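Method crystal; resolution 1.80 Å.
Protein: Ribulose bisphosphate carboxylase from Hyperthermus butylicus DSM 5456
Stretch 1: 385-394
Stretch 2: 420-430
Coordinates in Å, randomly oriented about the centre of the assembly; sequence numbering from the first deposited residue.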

ATOM      1  N   HIS A 385     -26.304 -16.600  -3.593  1.00 47.05           N
ATOM      2  CA  HIS A 385     -26.993 -17.885  -3.576  1.00 53.32           C
ATOM      3  C   HIS A 385     -27.570 -18.156  -4.949  1.00 51.43           C
ATOM      4  O   HIS A 385     -27.693 -17.233  -5.758  1.00 49.68           O
ATOM      5  N   PRO A 386     -27.927 -19.409  -5.270  1.00 53.30           N
ATOM      6  CA  PRO A 386     -28.496 -19.657  -6.607  1.00 57.21           C
ATOM      7  C   PRO A 386     -29.646 -18.713  -6.983  1.00 54.78           C
ATOM      8  O   PRO A 386     -29.649 -18.189  -8.103  1.00 55.17           O
ATOM      9  N   GLY A 387     -30.540 -18.387  -6.052  1.00 53.27           N
ATOM     10  CA  GLY A 387     -31.678 -17.543  -6.392  1.00 53.91           C
ATOM     11  C   GLY A 387     -31.304 -16.180  -6.942  1.00 58.57           C
ATOM     12  O   GLY A 387     -31.958 -15.673  -7.858  1.00 57.79           O
ATOM     13  N   THR A 388     -30.242 -15.577  -6.397  1.00 54.28           N
ATOM     14  CA  THR A 388     -29.777 -14.246  -6.769  1.00 56.15           C
ATOM     15  C   THR A 388     -28.963 -14.212  -8.069  1.00 56.43           C
ATOM     16  O   THR A 388     -28.699 -13.112  -8.572  1.00 54.37           O
ATOM     17  N   LEU A 389     -28.496 -15.362  -8.580  1.00 52.88           N
ATOM     18  CA  LEU A 389     -27.448 -15.313  -9.611  1.00 50.18           C
ATOM     19  C   LEU A 389     -27.964 -14.701 -10.907  1.00 52.20           C
ATOM     20  O   LEU A 389     -27.275 -13.855 -11.491  1.00 43.26           O
ATOM     21  N   PRO A 390     -29.181 -15.047 -11.374  1.00 46.57           N
ATOM     22  CA  PRO A 390     -29.645 -14.455 -12.635  1.00 46.53           C
ATOM     23  C   PRO A 390     -29.663 -12.943 -12.628  1.00 45.42           C
ATOM     24  O   PRO A 390     -29.297 -12.333 -13.639  1.00 49.58           O
ATOM     25  N   GLU A 391     -30.062 -12.316 -11.519  1.00 45.65           N
ATOM     26  CA  GLU A 391     -30.124 -10.859 -11.491  1.00 48.81           C
ATOM     27  C   GLU A 391     -28.731 -10.247 -11.561  1.00 46.55           C
ATOM     28  O   GLU A 391     -28.535  -9.234 -12.241  1.00 48.42           O
ATOM     29  N   VAL A 392     -27.752 -10.852 -10.881  1.00 43.83           N
ATOM     30  CA  VAL A 392     -26.380 -10.340 -10.959  1.00 43.06           C
ATOM     31  C   VAL A 392     -25.866 -10.438 -12.391  1.00 44.66           C
ATOM     32  O   VAL A 392     -25.273  -9.494 -12.923  1.00 44.63           O
ATOM     33  N   ILE A 393     -26.125 -11.572 -13.045  1.00 47.78           N
ATOM     34  CA  ILE A 393     -25.711 -11.763 -14.438  1.00 46.13           C
ATOM     35  C   ILE A 393     -26.411 -10.767 -15.372  1.00 46.48           C
ATOM     36  O   ILE A 393     -25.799 -10.275 -16.326  1.00 42.94           O
ATOM     37  N   ARG A 394     -27.712 -10.479 -15.152  1.00 46.78           N
ATOM     38  CA  ARG A 394     -28.397  -9.507 -16.024  1.00 48.46           C
ATOM     39  C   ARG A 394     -27.812  -8.103 -15.842  1.00 49.82           C
ATOM     40  O   ARG A 394     -27.722  -7.326 -16.808  1.00 50.19           O
ATOM     41  N   ARG A 420     -23.782 -27.971  -8.090  1.00 60.74           N
ATOM     42  CA  ARG A 420     -24.707 -28.243  -9.186  1.00 62.15           C
ATOM     43  C   ARG A 420     -25.867 -27.253  -9.178  1.00 63.41           C
ATOM     44  O   ARG A 420     -26.295 -26.779 -10.240  1.00 62.32           O
ATOM     45  N   ALA A 421     -26.368 -26.901  -7.991  1.00 57.79           N
ATOM     46  CA  ALA A 421     -27.443 -25.921  -7.927  1.00 62.71           C
ATOM     47  C   ALA A 421     -27.018 -24.594  -8.540  1.00 56.99           C
ATOM     48  O   ALA A 421     -27.741 -24.018  -9.364  1.00 56.18           O
ATOM     49  N   VAL A 422     -25.825 -24.091  -8.169  1.00 53.16           N
ATOM     50  CA  VAL A 422     -25.338 -22.851  -8.765  1.00 53.87           C
ATOM     51  C   VAL A 422     -25.259 -22.962 -10.285  1.00 53.10           C
ATOM     52  O   VAL A 422     -25.658 -22.038 -11.001  1.00 49.73           O
ATOM     53  N   ARG A 423     -24.725 -24.084 -10.798  1.00 54.19           N
ATOM     54  CA  ARG A 423     -24.603 -24.272 -12.247  1.00 51.37           C
ATOM     55  C   ARG A 423     -25.974 -24.335 -12.913  1.00 52.89           C
ATOM     56  O   ARG A 423     -26.176 -23.789 -14.002  1.00 52.40           O
ATOM     57  N   GLN A 424     -26.938 -24.978 -12.267  1.00 54.85           N
ATOM     58  CA  GLN A 424     -28.275 -24.991 -12.855  1.00 56.34           C
ATOM     59  C   GLN A 424     -28.876 -23.594 -12.833  1.00 57.49           C
ATOM     60  O   GLN A 424     -29.517 -23.173 -13.803  1.00 56.89           O
ATOM     61  N   ALA A 425     -28.642 -22.848 -11.743  1.00 54.03           N
ATOM     62  CA  ALA A 425     -29.113 -21.474 -11.677  1.00 54.46           C
ATOM     63  C   ALA A 425     -28.508 -20.638 -12.794  1.00 56.99           C
ATOM     64  O   ALA A 425     -29.217 -19.868 -13.451  1.00 51.07           O
ATOM     65  N   VAL A 426     -27.196 -20.798 -13.044  1.00 49.76           N
ATOM     66  CA  VAL A 426     -26.555 -20.102 -14.159  1.00 48.27           C
ATOM     67  C   VAL A 426     -27.126 -20.548 -15.490  1.00 50.96           C
ATOM     68  O   VAL A 426     -27.268 -19.738 -16.419  1.00 48.94           O
ATOM     69  N   GLU A 427     -27.407 -21.856 -15.610  1.00 51.41           N
ATOM     70  CA  GLU A 427     -28.000 -22.428 -16.813  1.00 63.43           C
ATOM     71  C   GLU A 427     -29.357 -21.804 -17.119  1.00 53.76           C
ATOM     72  O   GLU A 427     -29.631 -21.431 -18.264  1.00 53.88           O
ATOM     73  N   ALA A 428     -30.191 -21.624 -16.096  1.00 57.36           N
ATOM     74  CA  ALA A 428     -31.474 -20.955 -16.304  1.00 59.55           C
ATOM     75  C   ALA A 428     -31.279 -19.543 -16.850  1.00 55.76           C
ATOM     76  O   ALA A 428     -31.974 -19.131 -17.785  1.00 53.97           O
ATOM     77  N   ALA A 429     -30.297 -18.812 -16.322  1.00 55.91           N
ATOM     78  CA  ALA A 429     -30.042 -17.452 -16.789  1.00 53.18           C
ATOM     79  C   ALA A 429     -29.555 -17.431 -18.235  1.00 54.10           C
ATOM     80  O   ALA A 429     -29.996 -16.593 -19.027  1.00 54.17           O
ATOM     81  N   MET A 430     -28.620 -18.326 -18.596  1.00 49.54           N
ATOM     82  CA  MET A 430     -28.161 -18.405 -19.984  1.00 53.12           C
ATOM     83  C   MET A 430     -29.300 -18.758 -20.936  1.00 56.64           C
ATOM     84  O   MET A 430     -29.343 -18.280 -22.075  1.00 57.99           O
TER

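The side chains that meet across the two stretches are all apolar, and no hydrogen bond crosses between them; the two helices meet at 48°, their axes approaching to 9.1 Å. Ala421, Ala425 and Ala429 each present a single methyl; Ala425 and Ala429 point toward stretch 1, and their small size suits close packing.

His385, in the m rotamer, points away, and its carbonyl O accepts a hydrogen bond from Thr388 OG1 at 3.1 Å, so the threonine hydroxyl is satisfied locally, far from the other helix. Between them, Pro386 points toward stretch 2 and is buried. Its compact ring fits where the backbones are close, the CA atoms of Pro386 and Val422 lying 5.0 Å apart. Pro386 CG touches Val422 CG2 at 3.9 Å and Ala421 CB at 4.1 Å, while Pro386 CB rests 3.8 Å from Ala425 CB. Gly387 has no side chain and takes no part.

Leu389 (chi1 m, chi2 t) also points toward the partner helix. Leu389 CD1 reaches Val422 CG1 at 3.5 Å and Val426 CG2 at 3.9 Å, so one methyl meets two t-rotamer valines a helical turn apart. Pro390 lies sideways; Pro390 CB sits 4.1 Å from Ala429 CB, a small methyl that suits the 5.1 Å between Pro390 CA and Ala429 CA.

Glu391 points away, and Arg394 leads its end away, so both charges stay out of the apolar contact. They pair one turn apart in a salt bridge, with Arg394 NE 2.7 Å and Arg394 NH2 2.8 Å from Glu391 OE1. Val392, a t rotamer, is out of reach.

Ile393 (chi1 m, chi2 t) returns to the contact one turn after Leu389. Its extended chain brings Ile393 CD1 to 3.9 Å from Ala429 CB and 4.2 Å from Val426 CG2, continuing the apolar row.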

ATOM      1  CB  HIS A 385     -28.116 -17.860  -2.527  1.00 61.39           C
ATOM      2  CG  HIS A 385     -27.607 -17.645  -1.143  1.00 66.59           C
ATOM      3  ND1 HIS A 385     -27.104 -18.671  -0.373  1.00 70.15           N
ATOM      4  CD2 HIS A 385     -27.446 -16.516  -0.418  1.00 68.33           C
ATOM      5  CE1 HIS A 385     -26.703 -18.190   0.789  1.00 70.23           C
ATOM      6  NE2 HIS A 385     -26.892 -16.883   0.785  1.00 68.98           N
ATOM      7  CB  PRO A 386     -28.927 -21.129  -6.514  1.00 56.90           C
ATOM      8  CG  PRO A 386     -27.853 -21.717  -5.591  1.00 56.16           C
ATOM      9  CD  PRO A 386     -27.634 -20.663  -4.549  1.00 52.54           C
ATOM     10  CB  THR A 388     -28.865 -13.645  -5.682  1.00 55.23           C
ATOM     11  OG1 THR A 388     -27.514 -14.107  -5.880  1.00 53.73           O
ATOM     12  CG2 THR A 388     -29.280 -14.024  -4.285  1.00 65.43           C
ATOM     13  CB  LEU A 389     -26.871 -16.700  -9.863  1.00 46.46           C
ATOM     14  CG  LEU A 389     -26.098 -17.352  -8.718  1.00 49.38           C
ATOM     15  CD1 LEU A 389     -25.373 -18.576  -9.235  1.00 50.64           C
ATOM     16  CD2 LEU A 389     -25.088 -16.370  -8.050  1.00 47.60           C
ATOM     17  CB  PRO A 390     -31.076 -15.051 -12.791  1.00 48.87           C
ATOM     18  CG  PRO A 390     -30.963 -16.335 -12.167  1.00 49.89           C
ATOM     19  CD  PRO A 390     -30.052 -16.163 -10.970  1.00 48.73           C
ATOM     20  CB  GLU A 391     -30.845 -10.366 -10.237  1.00 56.09           C
ATOM     21  CG  GLU A 391     -32.236  -9.825 -10.486  1.00 64.41           C
ATOM     22  CD  GLU A 391     -32.291  -8.562 -11.339  1.00 67.11           C
ATOM     23  OE1 GLU A 391     -32.454  -8.675 -12.580  1.00 66.38           O
ATOM     24  OE2 GLU A 391     -32.234  -7.454 -10.754  1.00 71.36           O
ATOM     25  CB  VAL A 392     -25.467 -11.089  -9.976  1.00 44.08           C
ATOM     26  CG1 VAL A 392     -24.042 -10.715 -10.221  1.00 45.59           C
ATOM     27  CG2 VAL A 392     -25.894 -10.731  -8.540  1.00 45.18           C
ATOM     28  CB  ILE A 393     -25.970 -13.225 -14.880  1.00 48.30           C
ATOM     29  CG1 ILE A 393     -25.137 -14.221 -14.049  1.00 41.27           C
ATOM     30  CG2 ILE A 393     -25.620 -13.402 -16.323  1.00 48.12           C
ATOM     31  CD1 ILE A 393     -25.627 -15.711 -14.248  1.00 45.28           C
ATOM     32  CB  ARG A 394     -29.906  -9.466 -15.740  1.00 53.03           C
ATOM     33  CG  ARG A 394     -30.750  -8.797 -16.848  1.00 54.38           C
ATOM     34  CD  ARG A 394     -32.231  -8.625 -16.429  1.00 60.81           C
ATOM     35  NE  ARG A 394     -32.354  -7.951 -15.139  1.00 59.40           N
ATOM     36  CZ  ARG A 394     -32.152  -6.649 -14.953  1.00 67.06           C
ATOM     37  NH1 ARG A 394     -31.827  -5.873 -15.986  1.00 70.78           N
ATOM     38  NH2 ARG A 394     -32.261  -6.123 -13.729  1.00 68.54           N
ATOM     39  CB  ARG A 420     -25.219 -29.683  -9.125  1.00 66.70           C
ATOM     40  CG  ARG A 420     -25.262 -30.304 -10.495  1.00 69.24           C
ATOM     41  CD  ARG A 420     -24.944 -31.779 -10.415  1.00 80.39           C
ATOM     42  NE  ARG A 420     -25.612 -32.391  -9.266  1.00 84.58           N
ATOM     43  CZ  ARG A 420     -24.966 -32.987  -8.268  1.00 84.02           C
ATOM     44  NH1 ARG A 420     -23.636 -33.076  -8.301  1.00 79.63           N
ATOM     45  NH2 ARG A 420     -25.650 -33.504  -7.251  1.00 86.48           N
ATOM     46  CB  ALA A 421     -27.915 -25.746  -6.483  1.00 64.03           C
ATOM     47  CB  VAL A 422     -23.961 -22.477  -8.170  1.00 48.91           C
ATOM     48  CG1 VAL A 422     -23.275 -21.422  -9.028  1.00 47.30           C
ATOM     49  CG2 VAL A 422     -24.129 -21.960  -6.790  1.00 49.23           C
ATOM     50  CB  ARG A 423     -23.807 -25.545 -12.551  1.00 55.86           C
ATOM     51  CG  ARG A 423     -22.286 -25.455 -12.327  1.00 53.20           C
ATOM     52  CD  ARG A 423     -21.548 -24.642 -13.425  1.00 49.01           C
ATOM     53  NE  ARG A 423     -21.640 -25.207 -14.770  1.00 55.73           N
ATOM     54  CZ  ARG A 423     -20.786 -26.094 -15.292  1.00 58.03           C
ATOM     55  NH1 ARG A 423     -19.764 -26.558 -14.578  1.00 57.63           N
ATOM     56  NH2 ARG A 423     -20.957 -26.534 -16.536  1.00 52.01           N
ATOM     57  CB  GLN A 424     -29.163 -25.986 -12.120  1.00 58.83           C
ATOM     58  CG  GLN A 424     -28.674 -27.392 -12.244  1.00 60.32           C
ATOM     59  CD  GLN A 424     -29.298 -28.306 -11.232  1.00 69.54           C
ATOM     60  OE1 GLN A 424     -29.929 -27.863 -10.262  1.00 62.87           O
ATOM     61  NE2 GLN A 424     -29.179 -29.609 -11.481  1.00 73.42           N
ATOM     62  CB  ALA A 425     -28.796 -20.876 -10.306  1.00 52.07           C
ATOM     63  CB  VAL A 426     -25.032 -20.326 -14.096  1.00 53.70           C
ATOM     64  CG1 VAL A 426     -24.325 -19.856 -15.384  1.00 54.65           C
ATOM     65  CG2 VAL A 426     -24.515 -19.548 -12.910  1.00 47.51           C
ATOM     66  CB  GLU A 427     -28.128 -23.942 -16.645  1.00 70.74           C
ATOM     67  CG  GLU A 427     -28.221 -24.700 -17.965  1.00 76.92           C
ATOM     68  CD  GLU A 427     -26.918 -24.608 -18.759  1.00 81.72           C
ATOM     69  OE1 GLU A 427     -26.127 -25.575 -18.728  1.00 86.03           O
ATOM     70  OE2 GLU A 427     -26.691 -23.568 -19.418  1.00 79.05           O
ATOM     71  CB  ALA A 428     -32.266 -20.940 -15.000  1.00 61.79           C
ATOM     72  CB  ALA A 429     -29.025 -16.759 -15.873  1.00 47.81           C
ATOM     73  CB  MET A 430     -27.043 -19.444 -20.123  1.00 53.20           C
ATOM     74  CG  MET A 430     -25.852 -19.216 -19.198  1.00 55.61           C
ATOM     75  SD  MET A 430     -25.113 -17.607 -19.495  1.00 52.09           S
ATOM     76  CE  MET A 430     -24.649 -17.763 -21.204  1.00 53.47           C
TER